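Dihydropteroate synthase (Anaplasma phagocytophilum, PDB 6UCZ) catalyses the condensation of 6-hydroxymethyl-7,8-dihydropterin diphosphate with p-aminobenzoate to form dihydropteroate, a step of folate biosynthesis. Local coordinates at residues E180-L185 and I224-K229; S187-L192 and I202-G207; R254-A259 and V278-I283; F264-Q269 and K286-L291. One frame throughout, in Å; residues are numbered along the deposited sequence.

Contact 1: E180-L185 and I224-K229; sequences EIIEWL and IGKLKK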
loop_
_atom_site.group_PDB
_atom_site.type_symbol
_atom_site.label_atom_id
_atom_site.label_comp_id
_atom_site.label_asym_id
_atom_site.label_seq_id
_atom_site.Cartn_x
_atom_site.Cartn_y
_atom_site.Cartn_z
ATOM N N GLU A 180 2.084 -19.367 -2.340
ATOM C CA GLU A 180 3.424 -18.850 -2.065
ATOM C C GLU A 180 3.365 -17.475 -1.418
ATOM O O GLU A 180 4.135 -17.183 -0.490
ATOM C CB GLU A 180 4.251 -18.790 -3.349
ATOM C CG GLU A 180 4.715 -20.141 -3.887
ATOM C CD GLU A 180 5.587 -19.987 -5.122
ATOM O OE1 GLU A 180 6.002 -18.837 -5.413
ATOM O OE2 GLU A 180 5.860 -21.008 -5.794
ATOM N N ILE A 181 2.478 -16.605 -1.910
ATOM C CA ILE A 181 2.341 -15.279 -1.317
ATOM C C ILE A 181 1.948 -15.402 0.146
ATOM O O ILE A 181 2.490 -14.706 1.011
ATOM C CB ILE A 181 1.308 -14.442 -2.096
ATOM C CG1 ILE A 181 1.832 -14.051 -3.478
ATOM C CG2 ILE A 181 0.868 -13.195 -1.276
ATOM C CD1 ILE A 181 0.751 -13.470 -4.380
ATOM N N ILE A 182 1.014 -16.305 0.446
ATOM C CA ILE A 182 0.549 -16.473 1.818
ATOM C C ILE A 182 1.679 -16.977 2.714
ATOM O O ILE A 182 1.869 -16.486 3.837
ATOM C CB ILE A 182 -0.676 -17.406 1.841
ATOM C CG1 ILE A 182 -1.919 -16.649 1.342
ATOM C CG2 ILE A 182 -0.874 -18.032 3.218
ATOM C CD1 ILE A 182 -3.078 -17.536 1.018
ATOM N N GLU A 183 2.461 -17.941 2.234
ATOM C CA GLU A 183 3.568 -18.441 3.050
ATOM C C GLU A 183 4.619 -17.358 3.273
ATOM O O GLU A 183 5.147 -17.208 4.384
ATOM C CB GLU A 183 4.183 -19.680 2.397
ATOM N N TRP A 184 4.924 -16.584 2.231
ATOM C CA TRP A 184 5.898 -15.501 2.349
ATOM C C TRP A 184 5.451 -14.477 3.395
ATOM O O TRP A 184 6.227 -14.089 4.284
ATOM C CB TRP A 184 6.059 -14.870 0.964
ATOM C CG TRP A 184 7.135 -13.820 0.692
ATOM C CD1 TRP A 184 8.328 -14.022 0.064
ATOM C CD2 TRP A 184 7.044 -12.406 0.932
ATOM N NE1 TRP A 184 9.000 -12.829 -0.078
ATOM C CE2 TRP A 184 8.234 -11.825 0.450
ATOM C CE3 TRP A 184 6.085 -11.580 1.529
ATOM C CZ2 TRP A 184 8.494 -10.459 0.556
ATOM C CZ3 TRP A 184 6.342 -10.225 1.627
ATOM C CH2 TRP A 184 7.529 -9.673 1.134
ATOM N N LEU A 185 4.182 -14.059 3.319
ATOM C CA LEU A 185 3.624 -13.119 4.287
ATOM C C LEU A 185 3.586 -13.707 5.690
ATOM O O LEU A 185 3.894 -13.014 6.670
ATOM C CB LEU A 185 2.223 -12.696 3.840
ATOM C CG LEU A 185 2.235 -11.778 2.624
ATOM C CD1 LEU A 185 0.838 -11.647 2.056
ATOM C CD2 LEU A 185 2.776 -10.409 3.023
ATOM N N ILE A 224 -9.121 -12.654 -3.351
ATOM C CA ILE A 224 -8.580 -11.939 -2.202
ATOM C C ILE A 224 -9.171 -12.458 -0.895
ATOM O O ILE A 224 -8.555 -12.312 0.167
ATOM C CB ILE A 224 -8.811 -10.415 -2.370
ATOM C CG1 ILE A 224 -7.896 -9.626 -1.429
ATOM C CG2 ILE A 224 -10.285 -10.046 -2.134
ATOM C CD1 ILE A 224 -6.422 -9.725 -1.797
ATOM N N GLY A 225 -10.358 -13.066 -0.947
ATOM C CA GLY A 225 -10.947 -13.659 0.245
ATOM C C GLY A 225 -10.091 -14.743 0.877
ATOM O O GLY A 225 -10.148 -14.949 2.093
ATOM N N LYS A 226 -9.323 -15.481 0.065
ATOM C CA LYS A 226 -8.430 -16.492 0.625
ATOM C C LYS A 226 -7.321 -15.862 1.463
ATOM O O LYS A 226 -6.922 -16.418 2.492
ATOM C CB LYS A 226 -7.844 -17.368 -0.480
ATOM C CG LYS A 226 -7.043 -18.543 0.072
ATOM C CD LYS A 226 -6.566 -19.489 -1.018
ATOM C CE LYS A 226 -5.621 -20.545 -0.455
ATOM N NZ LYS A 226 -5.329 -21.611 -1.453
ATOM N N LEU A 227 -6.807 -14.708 1.049
ATOM C CA LEU A 227 -5.863 -13.995 1.904
ATOM C C LEU A 227 -6.562 -13.447 3.147
ATOM O O LEU A 227 -5.995 -13.461 4.246
ATOM C CB LEU A 227 -5.199 -12.867 1.120
ATOM C CG LEU A 227 -4.086 -12.093 1.831
ATOM C CD1 LEU A 227 -2.967 -13.014 2.310
ATOM C CD2 LEU A 227 -3.554 -11.014 0.905
ATOM N N LYS A 228 -7.796 -12.957 2.987
ATOM C CA LYS A 228 -8.559 -12.436 4.116
ATOM C C LYS A 228 -8.831 -13.513 5.160
ATOM O O LYS A 228 -8.934 -13.205 6.353
ATOM C CB LYS A 228 -9.886 -11.861 3.622
ATOM C CG LYS A 228 -9.780 -10.522 2.914
ATOM C CD LYS A 228 -9.794 -9.397 3.914
ATOM C CE LYS A 228 -11.031 -9.472 4.794
ATOM N NZ LYS A 228 -10.932 -8.484 5.883
ATOM N N LYS A 229 -8.957 -14.777 4.736
ATOM C CA LYS A 229 -9.261 -15.869 5.655
ATOM C C LYS A 229 -8.147 -16.109 6.660
ATOM O O LYS A 229 -8.343 -16.878 7.606
ATOM C CB LYS A 229 -9.544 -17.161 4.886
#

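Contact 2: S187-L192 and I202-G207; sequences SRVDTL and IILDPG. With PMM (pterin-6-yl-methyl-monophosphate), chain C.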
loop_
_atom_site.group_PDB
_atom_site.type_symbol
_atom_site.label_atom_id
_atom_site.label_comp_id
_atom_site.label_asym_id
_atom_site.label_seq_id
_atom_site.Cartn_x
_atom_site.Cartn_y
_atom_site.Cartn_z
ATOM N N SER A 187 5.514 -15.931 7.062
ATOM C CA SER A 187 6.856 -15.927 7.640
ATOM C C SER A 187 7.205 -14.558 8.218
ATOM O O SER A 187 7.872 -14.463 9.259
ATOM C CB SER A 187 7.874 -16.354 6.582
ATOM O OG SER A 187 9.167 -15.883 6.896
ATOM N N ARG A 188 6.783 -13.489 7.536
ATOM C CA ARG A 188 7.065 -12.133 7.994
ATOM C C ARG A 188 6.188 -11.743 9.178
ATOM O O ARG A 188 6.636 -11.015 10.071
ATOM C CB ARG A 188 6.916 -11.163 6.830
ATOM C CG ARG A 188 8.184 -11.126 5.992
ATOM C CD ARG A 188 7.887 -11.185 4.519
ATOM N NE ARG A 188 9.108 -11.084 3.730
ATOM C CZ ARG A 188 9.760 -12.130 3.224
ATOM N NH1 ARG A 188 9.298 -13.360 3.415
ATOM N NH2 ARG A 188 10.864 -11.939 2.518
ATOM N N VAL A 189 4.923 -12.173 9.177
ATOM C CA VAL A 189 4.079 -12.006 10.357
ATOM C C VAL A 189 4.761 -12.610 11.577
ATOM O O VAL A 189 4.819 -11.993 12.648
ATOM C CB VAL A 189 2.692 -12.634 10.128
ATOM C CG1 VAL A 189 1.920 -12.700 11.435
ATOM C CG2 VAL A 189 1.913 -11.843 9.102
ATOM N N ASP A 190 5.290 -13.831 11.427
ATOM C CA ASP A 190 5.961 -14.492 12.543
ATOM C C ASP A 190 7.157 -13.685 13.023
ATOM O O ASP A 190 7.383 -13.553 14.232
ATOM C CB ASP A 190 6.405 -15.900 12.149
ATOM C CG ASP A 190 5.247 -16.867 12.022
ATOM O OD1 ASP A 190 4.194 -16.632 12.653
ATOM O OD2 ASP A 190 5.395 -17.871 11.297
ATOM N N THR A 191 7.941 -13.143 12.090
ATOM C CA THR A 191 9.084 -12.323 12.476
ATOM C C THR A 191 8.641 -11.122 13.303
ATOM O O THR A 191 9.229 -10.823 14.351
ATOM C CB THR A 191 9.848 -11.881 11.228
ATOM O OG1 THR A 191 10.353 -13.041 10.552
ATOM C CG2 THR A 191 11.005 -10.964 11.597
ATOM N N LEU A 192 7.596 -10.430 12.852
ATOM C CA LEU A 192 7.116 -9.243 13.556
ATOM C C LEU A 192 6.653 -9.576 14.970
ATOM O O LEU A 192 7.012 -8.889 15.934
ATOM C CB LEU A 192 5.970 -8.604 12.761
ATOM C CG LEU A 192 6.313 -7.957 11.419
ATOM C CD1 LEU A 192 5.045 -7.648 10.625
ATOM C CD2 LEU A 192 7.115 -6.697 11.658
ATOM N N ILE A 202 -0.852 -5.695 12.328
ATOM C CA ILE A 202 -0.209 -6.153 11.096
ATOM C C ILE A 202 -1.246 -6.233 9.982
ATOM O O ILE A 202 -2.303 -6.851 10.153
ATOM C CB ILE A 202 0.470 -7.515 11.299
ATOM C CG1 ILE A 202 1.567 -7.411 12.361
ATOM C CG2 ILE A 202 1.039 -8.008 9.967
ATOM C CD1 ILE A 202 2.107 -8.754 12.824
ATOM N N ILE A 203 -0.914 -5.669 8.815
ATOM C CA ILE A 203 -1.784 -5.644 7.642
ATOM C C ILE A 203 -1.053 -6.297 6.473
ATOM O O ILE A 203 0.135 -6.036 6.255
ATOM C CB ILE A 203 -2.186 -4.193 7.297
ATOM C CG1 ILE A 203 -2.858 -3.520 8.503
ATOM C CG2 ILE A 203 -3.089 -4.150 6.091
ATOM C CD1 ILE A 203 -2.759 -1.989 8.489
ATOM N N LEU A 204 -1.763 -7.130 5.705
ATOM C CA LEU A 204 -1.155 -7.919 4.632
ATOM C C LEU A 204 -1.564 -7.396 3.261
ATOM O O LEU A 204 -2.740 -7.115 3.023
ATOM C CB LEU A 204 -1.556 -9.394 4.739
ATOM C CG LEU A 204 -1.272 -10.078 6.079
ATOM C CD1 LEU A 204 -1.669 -11.548 6.053
ATOM C CD2 LEU A 204 0.199 -9.911 6.467
ATOM N N ASP A 205 -0.596 -7.306 2.350
ATOM C CA ASP A 205 -0.824 -6.790 0.997
ATOM C C ASP A 205 -0.149 -7.729 0.005
ATOM O O ASP A 205 1.067 -7.992 0.135
ATOM C CB ASP A 205 -0.284 -5.357 0.891
ATOM C CG ASP A 205 -0.548 -4.699 -0.455
ATOM O OD1 ASP A 205 -0.575 -5.382 -1.515
ATOM O OD2 ASP A 205 -0.699 -3.455 -0.456
ATOM N N PRO A 206 -0.875 -8.267 -0.989
ATOM C CA PRO A 206 -0.259 -9.217 -1.936
ATOM C C PRO A 206 0.664 -8.584 -2.965
ATOM O O PRO A 206 1.268 -9.327 -3.755
ATOM C CB PRO A 206 -1.472 -9.849 -2.627
ATOM C CG PRO A 206 -2.502 -8.745 -2.598
ATOM C CD PRO A 206 -2.315 -8.081 -1.260
ATOM N N GLY A 207 0.760 -7.259 -3.030
ATOM C CA GLY A 207 1.650 -6.632 -3.991
ATOM C C GLY A 207 1.292 -6.907 -5.443
ATOM O O GLY A 207 2.096 -7.465 -6.202
HETATM N N5 PMM C . 2.282 -0.238 -4.949
HETATM C C6 PMM C . 3.200 0.716 -5.141
HETATM C C7 PMM C . 3.823 1.331 -4.072
HETATM N N8 PMM C . 3.587 1.032 -2.789
HETATM N N1 PMM C . 2.412 -0.215 -1.283
HETATM C C2 PMM C . 1.519 -1.163 -1.024
HETATM N N2 PMM C . 1.261 -1.504 0.243
HETATM N N3 PMM C . 0.841 -1.839 -2.002
HETATM C C4 PMM C . 1.000 -1.642 -3.355
HETATM O O4 PMM C . 0.373 -2.310 -4.176
HETATM C C4A PMM C . 1.989 -0.594 -3.689
HETATM C C8A PMM C . 2.667 0.077 -2.607
HETATM C C9 PMM C . 3.541 1.022 -6.578
HETATM O O10 PMM C . 2.433 1.711 -7.192
HETATM P PA PMM C . 2.493 3.282 -7.576
HETATM O O1P PMM C . 1.212 3.520 -8.393
HETATM O O2P PMM C . 3.668 3.478 -8.523
HETATM O O3P PMM C . 2.580 4.112 -6.338
#

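Contact 3: R254-A259 and V278-I283; sequences RDVPTA and VKLTGI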
loop_
_atom_site.group_PDB
_atom_site.type_symbol
_atom_site.label_atom_id
_atom_site.label_comp_id
_atom_site.label_asym_id
_atom_site.label_seq_id
_atom_site.Cartn_x
_atom_site.Cartn_y
_atom_site.Cartn_z
ATOM N N ARG A 254 -7.072 4.990 -16.473
ATOM C CA ARG A 254 -7.286 3.820 -15.634
ATOM C C ARG A 254 -8.044 4.099 -14.345
ATOM O O ARG A 254 -8.390 3.139 -13.644
ATOM C CB ARG A 254 -5.953 3.146 -15.294
ATOM C CG ARG A 254 -5.348 2.394 -16.487
ATOM C CD ARG A 254 -4.047 1.651 -16.078
ATOM N NE ARG A 254 -3.486 0.929 -17.216
ATOM C CZ ARG A 254 -2.233 0.500 -17.279
ATOM N NH1 ARG A 254 -1.403 0.730 -16.265
ATOM N NH2 ARG A 254 -1.811 -0.152 -18.358
ATOM N N ASP A 255 -8.327 5.364 -14.012
ATOM C CA ASP A 255 -8.980 5.634 -12.729
ATOM C C ASP A 255 -10.408 5.073 -12.681
ATOM O O ASP A 255 -10.817 4.501 -11.662
ATOM C CB ASP A 255 -8.953 7.135 -12.444
ATOM C CG ASP A 255 -7.598 7.600 -11.881
ATOM O OD1 ASP A 255 -6.868 6.772 -11.287
ATOM O OD2 ASP A 255 -7.247 8.781 -12.053
ATOM N N VAL A 256 -11.164 5.178 -13.769
ATOM C CA VAL A 256 -12.527 4.638 -13.785
ATOM C C VAL A 256 -12.478 3.107 -13.731
ATOM O O VAL A 256 -13.170 2.509 -12.888
ATOM C CB VAL A 256 -13.327 5.156 -14.994
ATOM C CG1 VAL A 256 -14.637 4.427 -15.093
ATOM C CG2 VAL A 256 -13.564 6.642 -14.862
ATOM N N PRO A 257 -11.693 2.418 -14.578
ATOM C CA PRO A 257 -11.546 0.962 -14.384
ATOM C C PRO A 257 -11.063 0.578 -12.997
ATOM O O PRO A 257 -11.497 -0.449 -12.453
ATOM C CB PRO A 257 -10.527 0.565 -15.469
ATOM C CG PRO A 257 -10.732 1.575 -16.540
ATOM C CD PRO A 257 -11.013 2.863 -15.813
ATOM N N THR A 258 -10.157 1.364 -12.408
ATOM C CA THR A 258 -9.729 1.079 -11.039
ATOM C C THR A 258 -10.913 1.085 -10.086
ATOM O O THR A 258 -11.061 0.177 -9.253
ATOM C CB THR A 258 -8.663 2.097 -10.614
ATOM O OG1 THR A 258 -7.486 1.875 -11.398
ATOM C CG2 THR A 258 -8.315 2.000 -9.106
ATOM N N ALA A 259 -11.791 2.081 -10.226
ATOM C CA ALA A 259 -12.961 2.197 -9.357
ATOM C C ALA A 259 -13.924 1.027 -9.531
ATOM O O ALA A 259 -14.593 0.633 -8.566
ATOM C CB ALA A 259 -13.689 3.517 -9.633
ATOM N N VAL A 278 -9.230 9.406 -4.977
ATOM C CA VAL A 278 -9.935 9.176 -3.722
ATOM C C VAL A 278 -11.440 9.404 -3.881
ATOM O O VAL A 278 -12.252 8.693 -3.276
ATOM C CB VAL A 278 -9.321 10.082 -2.637
ATOM C CG1 VAL A 278 -10.297 10.335 -1.516
ATOM C CG2 VAL A 278 -7.990 9.464 -2.132
ATOM N N LYS A 279 -11.834 10.378 -4.707
ATOM C CA LYS A 279 -13.257 10.637 -4.950
ATOM C C LYS A 279 -13.954 9.421 -5.560
ATOM O O LYS A 279 -14.989 8.968 -5.060
ATOM C CB LYS A 279 -13.419 11.859 -5.859
ATOM C CG LYS A 279 -14.866 12.368 -5.997
ATOM C CD LYS A 279 -14.994 13.420 -7.097
ATOM C CE LYS A 279 -16.465 13.737 -7.399
ATOM N NZ LYS A 279 -16.643 14.652 -8.571
ATOM N N LEU A 280 -13.389 8.863 -6.632
ATOM C CA LEU A 280 -13.993 7.690 -7.247
ATOM C C LEU A 280 -14.025 6.511 -6.285
ATOM O O LEU A 280 -14.987 5.731 -6.276
ATOM C CB LEU A 280 -13.235 7.311 -8.517
ATOM C CG LEU A 280 -13.472 8.186 -9.740
ATOM C CD1 LEU A 280 -12.657 7.641 -10.914
ATOM C CD2 LEU A 280 -14.967 8.247 -10.077
ATOM N N THR A 281 -12.975 6.352 -5.474
ATOM C CA THR A 281 -12.947 5.234 -4.537
ATOM C C THR A 281 -14.023 5.388 -3.471
ATOM O O THR A 281 -14.617 4.396 -3.032
ATOM C CB THR A 281 -11.564 5.113 -3.890
ATOM O OG1 THR A 281 -10.566 5.070 -4.914
ATOM C CG2 THR A 281 -11.469 3.819 -3.097
ATOM N N GLY A 282 -14.276 6.617 -3.023
ATOM C CA GLY A 282 -15.389 6.825 -2.110
ATOM C C GLY A 282 -16.703 6.379 -2.723
ATOM O O GLY A 282 -17.503 5.700 -2.074
ATOM N N ILE A 283 -16.912 6.702 -4.001
ATOM C CA ILE A 283 -18.117 6.257 -4.701
ATOM C C ILE A 283 -18.164 4.736 -4.774
ATOM O O ILE A 283 -19.218 4.127 -4.546
ATOM C CB ILE A 283 -18.185 6.905 -6.095
ATOM C CG1 ILE A 283 -18.334 8.421 -5.926
ATOM C CG2 ILE A 283 -19.361 6.307 -6.942
ATOM C CD1 ILE A 283 -18.196 9.213 -7.210
#

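Contact 4: F264-Q269 and K286-L291; sequences FLAQQQ and KIANLL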
loop_
_atom_site.group_PDB
_atom_site.type_symbol
_atom_site.label_atom_id
_atom_site.label_comp_id
_atom_site.label_asym_id
_atom_site.label_seq_id
_atom_site.Cartn_x
_atom_site.Cartn_y
_atom_site.Cartn_z
ATOM N N PHE A 264 -15.645 -4.087 -6.245
ATOM C CA PHE A 264 -15.569 -5.518 -5.959
ATOM C C PHE A 264 -14.734 -5.783 -4.708
ATOM O O PHE A 264 -15.119 -6.576 -3.839
ATOM C CB PHE A 264 -14.958 -6.253 -7.150
ATOM C CG PHE A 264 -14.558 -7.667 -6.846
ATOM C CD1 PHE A 264 -15.488 -8.698 -6.983
ATOM C CD2 PHE A 264 -13.269 -7.976 -6.433
ATOM C CE1 PHE A 264 -15.138 -10.015 -6.702
ATOM C CE2 PHE A 264 -12.907 -9.295 -6.152
ATOM C CZ PHE A 264 -13.840 -10.309 -6.285
ATOM N N LEU A 265 -13.563 -5.159 -4.626
ATOM C CA LEU A 265 -12.692 -5.368 -3.472
ATOM C C LEU A 265 -13.372 -4.915 -2.181
ATOM O O LEU A 265 -13.288 -5.595 -1.153
ATOM C CB LEU A 265 -11.379 -4.621 -3.678
ATOM C CG LEU A 265 -10.497 -5.109 -4.822
ATOM C CD1 LEU A 265 -9.318 -4.162 -4.962
ATOM C CD2 LEU A 265 -10.028 -6.537 -4.565
ATOM N N ALA A 266 -14.077 -3.783 -2.223
ATOM C CA ALA A 266 -14.820 -3.347 -1.040
ATOM C C ALA A 266 -15.884 -4.370 -0.649
ATOM O O ALA A 266 -16.078 -4.650 0.540
ATOM C CB ALA A 266 -15.449 -1.970 -1.289
ATOM N N GLN A 267 -16.552 -4.978 -1.641
ATOM C CA GLN A 267 -17.541 -6.008 -1.341
ATOM C C GLN A 267 -16.927 -7.234 -0.672
ATOM O O GLN A 267 -17.609 -7.916 0.103
ATOM C CB GLN A 267 -18.271 -6.414 -2.620
ATOM C CG GLN A 267 -19.155 -5.325 -3.154
ATOM C CD GLN A 267 -19.924 -5.760 -4.375
ATOM O OE1 GLN A 267 -19.439 -5.677 -5.506
ATOM N NE2 GLN A 267 -21.134 -6.239 -4.151
ATOM N N GLN A 268 -15.660 -7.546 -0.969
ATOM C CA GLN A 268 -14.920 -8.623 -0.323
ATOM C C GLN A 268 -14.377 -8.230 1.054
ATOM O O GLN A 268 -13.575 -8.985 1.623
ATOM C CB GLN A 268 -13.758 -9.067 -1.216
ATOM C CG GLN A 268 -14.148 -9.371 -2.656
ATOM C CD GLN A 268 -15.197 -10.445 -2.774
ATOM O OE1 GLN A 268 -15.093 -11.507 -2.159
ATOM N NE2 GLN A 268 -16.222 -10.177 -3.572
ATOM N N GLN A 269 -14.746 -7.052 1.564
ATOM C CA GLN A 269 -14.313 -6.548 2.874
ATOM C C GLN A 269 -12.805 -6.336 2.954
ATOM O O GLN A 269 -12.216 -6.470 4.031
ATOM C CB GLN A 269 -14.773 -7.457 4.023
ATOM C CG GLN A 269 -16.281 -7.654 4.092
ATOM C CD GLN A 269 -17.033 -6.333 4.107
ATOM O OE1 GLN A 269 -17.856 -6.065 3.231
ATOM N NE2 GLN A 269 -16.745 -5.496 5.101
ATOM N N LYS A 286 -19.253 3.382 -1.321
ATOM C CA LYS A 286 -20.669 3.633 -1.078
ATOM C C LYS A 286 -21.548 2.675 -1.872
ATOM O O LYS A 286 -22.589 2.225 -1.378
ATOM C CB LYS A 286 -21.005 5.085 -1.412
ATOM C CG LYS A 286 -20.511 6.082 -0.338
ATOM C CD LYS A 286 -20.486 7.516 -0.845
ATOM C CE LYS A 286 -19.732 8.427 0.121
ATOM N NZ LYS A 286 -20.231 8.261 1.511
ATOM N N ILE A 287 -21.156 2.365 -3.110
ATOM C CA ILE A 287 -21.926 1.411 -3.906
ATOM C C ILE A 287 -21.845 0.028 -3.284
ATOM O O ILE A 287 -22.859 -0.664 -3.152
ATOM C CB ILE A 287 -21.448 1.433 -5.371
ATOM C CG1 ILE A 287 -21.949 2.708 -6.062
ATOM C CG2 ILE A 287 -21.926 0.189 -6.145
ATOM C CD1 ILE A 287 -21.491 2.811 -7.511
ATOM N N ALA A 288 -20.641 -0.390 -2.864
ATOM C CA ALA A 288 -20.506 -1.669 -2.175
ATOM C C ALA A 288 -21.396 -1.728 -0.943
ATOM O O ALA A 288 -22.026 -2.759 -0.672
ATOM C CB ALA A 288 -19.041 -1.914 -1.784
ATOM N N ASN A 289 -21.455 -0.628 -0.178
ATOM C CA ASN A 289 -22.317 -0.579 1.002
ATOM C C ASN A 289 -23.782 -0.779 0.637
ATOM O O ASN A 289 -24.542 -1.391 1.399
ATOM C CB ASN A 289 -22.129 0.748 1.736
ATOM C CG ASN A 289 -20.973 0.696 2.724
ATOM O OD1 ASN A 289 -20.813 -0.285 3.450
ATOM N ND2 ASN A 289 -20.151 1.743 2.737
ATOM N N LEU A 290 -24.211 -0.242 -0.505
ATOM C CA LEU A 290 -25.608 -0.392 -0.909
ATOM C C LEU A 290 -25.914 -1.781 -1.443
ATOM O O LEU A 290 -27.091 -2.132 -1.582
ATOM C CB LEU A 290 -25.977 0.670 -1.944
ATOM C CG LEU A 290 -26.062 2.091 -1.391
ATOM C CD1 LEU A 290 -25.982 3.132 -2.494
ATOM C CD2 LEU A 290 -27.374 2.255 -0.634
ATOM N N LEU A 291 -24.895 -2.598 -1.682
ATOM C CA LEU A 291 -25.064 -3.959 -2.170
ATOM C C LEU A 291 -24.995 -4.981 -1.045
ATOM O O LEU A 291 -25.037 -6.186 -1.312
ATOM C CB LEU A 291 -24.017 -4.273 -3.247
ATOM C CG LEU A 291 -24.230 -3.393 -4.486
ATOM C CD1 LEU A 291 -23.090 -3.571 -5.482
ATOM C CD2 LEU A 291 -25.607 -3.680 -5.128
#

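Contact 1: E180-L185 and I224-K229
Two neighbouring helices of the outer shell of the barrel, 174-194 and 224-228, meet here through Ile-182 and Leu-185 on one side and Leu-227 and Lys-226 on the other. Leu-227 points CD1 at both residues of the longer helix: it lies 3.9 Å from CG1 of Ile-182 and 4.1 Å from CD1 of Leu-185. The CA-CB bond of Leu-227 does not aim at helix 174-194; with CG anti to the backbone N (chi1 -175°), the torsion swings the branched end back to the facing helix. Ile-182 and Leu-227 run antiparallel alongside each other, while Leu-185 comes in roughly perpendicular to Leu-227. In the eight-stranded parallel alpha/beta barrel to which the pterin binding family belongs, such helices run side by side around the sheet, and the short segments here diverge by only 28° in their N-to-C directions. Their axes stay 11.0 Å apart, and the side chains of Ile-182 and Leu-185 span the gap with Leu-227. Toward solvent, the extended aliphatic chain of Lys-226 lies roughly perpendicular to Ile-182, its CG 4.2 Å from Ile-182 CD1, while NZ reaches across to helix 174-194 and hydrogen-bonds with OD1 of Asn-179, the residue just before Glu-180. Further round helix 224-228, Lys-228 forms a salt bridge with Asp-271, and Ile-181 of the longer helix packs on His-158 and Lys-212.

Contact 2: S187-L192 and I202-G207
Val-189 and Leu-192 of helix 174-194 pack on Ile-202 and Leu-204 of strand 202-205, a helix-on-strand layer of the alpha/beta barrel in which the helix runs almost antiparallel to the strand it precedes, at 162°. Ile-202 fits its CD1 against CD1 of Leu-192 at 3.8 Å, and turns CG2 to CG2 of Val-189 at 4.0 Å. Having CG1 anti to the carbonyl carbon (chi1 -62°) and CG2 anti to the backbone N, it can serve both helix residues with different branches. Leu-204, two residues further along the strand and on the same face, brings CD2 to 3.7 Å from Val-189 CG2, the two side chains crossing at about a right angle. All four are buried, and Phe-232, Leu-138 and Val-197 extend this apolar layer.

The strand is held from the sides by backbone hydrogen bonds of Ile-203 with Ile-154 and Ile-156 and of Leu-204 with Cys-235. Its C-terminal end carries Asp-205, in the pterin pocket. OD2 of Asp-205 accepts from two nitrogens of the ligand, N3 at 2.7 Å and N2 at 2.9 Å, both bonds noticeably bent; the ligand is also hydrogen-bonded by Asn-133, Lys-241 and Arg-274. The other carboxylate oxygen is engaged in an Asx turn that helps fix the rotation of the group: N of Gly-207 donates to Asp-205 OD1 at 2.8 Å, on its anti side and 27° out of the carboxylate plane.

Contact 3: R254-A259 and V278-I283
Leu-280 reaches from helix 278-290 onto the N-terminal part of helix 255-267, lying against Asp-255, Val-256 and Ala-259. Its CG stands anti to the carbonyl carbon (chi1 -75°) and CD1 continues the extended chain (chi2 -179°), which carries that methyl out to the backbone of the facing helix. There CD1 rests 3.7 Å from the carbonyl O of Asp-255 and 4.0 Å from CB of the same residue. Val-256 adds CG2, 4.2 Å from Leu-280 CD1; although its CA-CB bond points away, the branch anti to the carbonyl carbon meets the leucine, the two side chains crossing obliquely. Nearer the root, CB of Leu-280 meets CB of Ala-259 at 4.0 Å. The carboxylate of Asp-255 is used elsewhere, its OD1 in a salt bridge with Arg-240. Thr-258 turns its OG1 back to O of Arg-254 at 2.7 Å, a bond that arrives above the carbonyl plane and on the face opposite to the backbone N of Thr-258. The helices, two of the barrel's outer layer, diverge by 27°; on the inner side Thr-281 packs against strands 272-275 and 31-37, whereas Leu-280 lies nearer the protein surface.

Contact 4: F264-Q269 and K286-L291
CB of Ala-266 and CB of Ala-288 face each other at 3.6 Å, each with its CA-CB bond directed at the opposing helix. With two alanine methyl groups facing each other, helices 255-267 and 278-290 come close: the nearest pair of CA atoms, those of Gln-267 and Ala-288, is 5.3 Å apart. Gln-267 lies alongside this pair. Its CA-CB bond passes beside the other helix, but CG, anti to the carbonyl carbon (chi1 -69°), bends the chain across so that it rests 3.7 Å from CB of Ala-288. The chain then runs extended to the amide, where NE2 lies 3.6 Å from both CB and CD1 of Leu-291; the glutamine and leucine side chains pass at a slant, an amide nitrogen against aliphatic carbon with no hydrogen bond across the contact.

These are the C-terminal ends of the last two helices around the alpha/beta barrel, and helix 255-267 stops here in a Schellman motif. Gln-269, at positive phi (63°), is its C-prime residue: Gln-269 N bonds to O of Ala-266, and Val-270 N to O of Leu-265. Before the chain turns away, CG of Gln-268 sits over one face of the Phe-264 ring, 3.7 Å above its plane and offset toward the rim. The first modelled residue, Val-28, touches Ala-266 and Gln-269, and its backbone N bonds to OD1 of Asn-289.

Overall arrangement
From the N terminus, the chain first builds strands 31-37 to 153-157 before any of these contacts begins. Helix 174-194 then opens both contact 1 and contact 2: contact 2 closes first, through strand 202-205, and lies within the longer span that contact 1 closes at 224-229. The two also touch, as Leu-227 and Ile-224 pack on Pro-206. Contacts 3 and 4 follow, both joining helices 255-267 and 278-290, which flank strand 272-275 in the sequence; their segments alternate along the chain, so they cross. Contact 1 meets contact 4 where Lys-228 hydrogen-bonds to O of Gln-269, tying helix 224-228 to the turn that follows helix 255-267, while contacts 2 and 3 lie on opposite sides of the chain's centre.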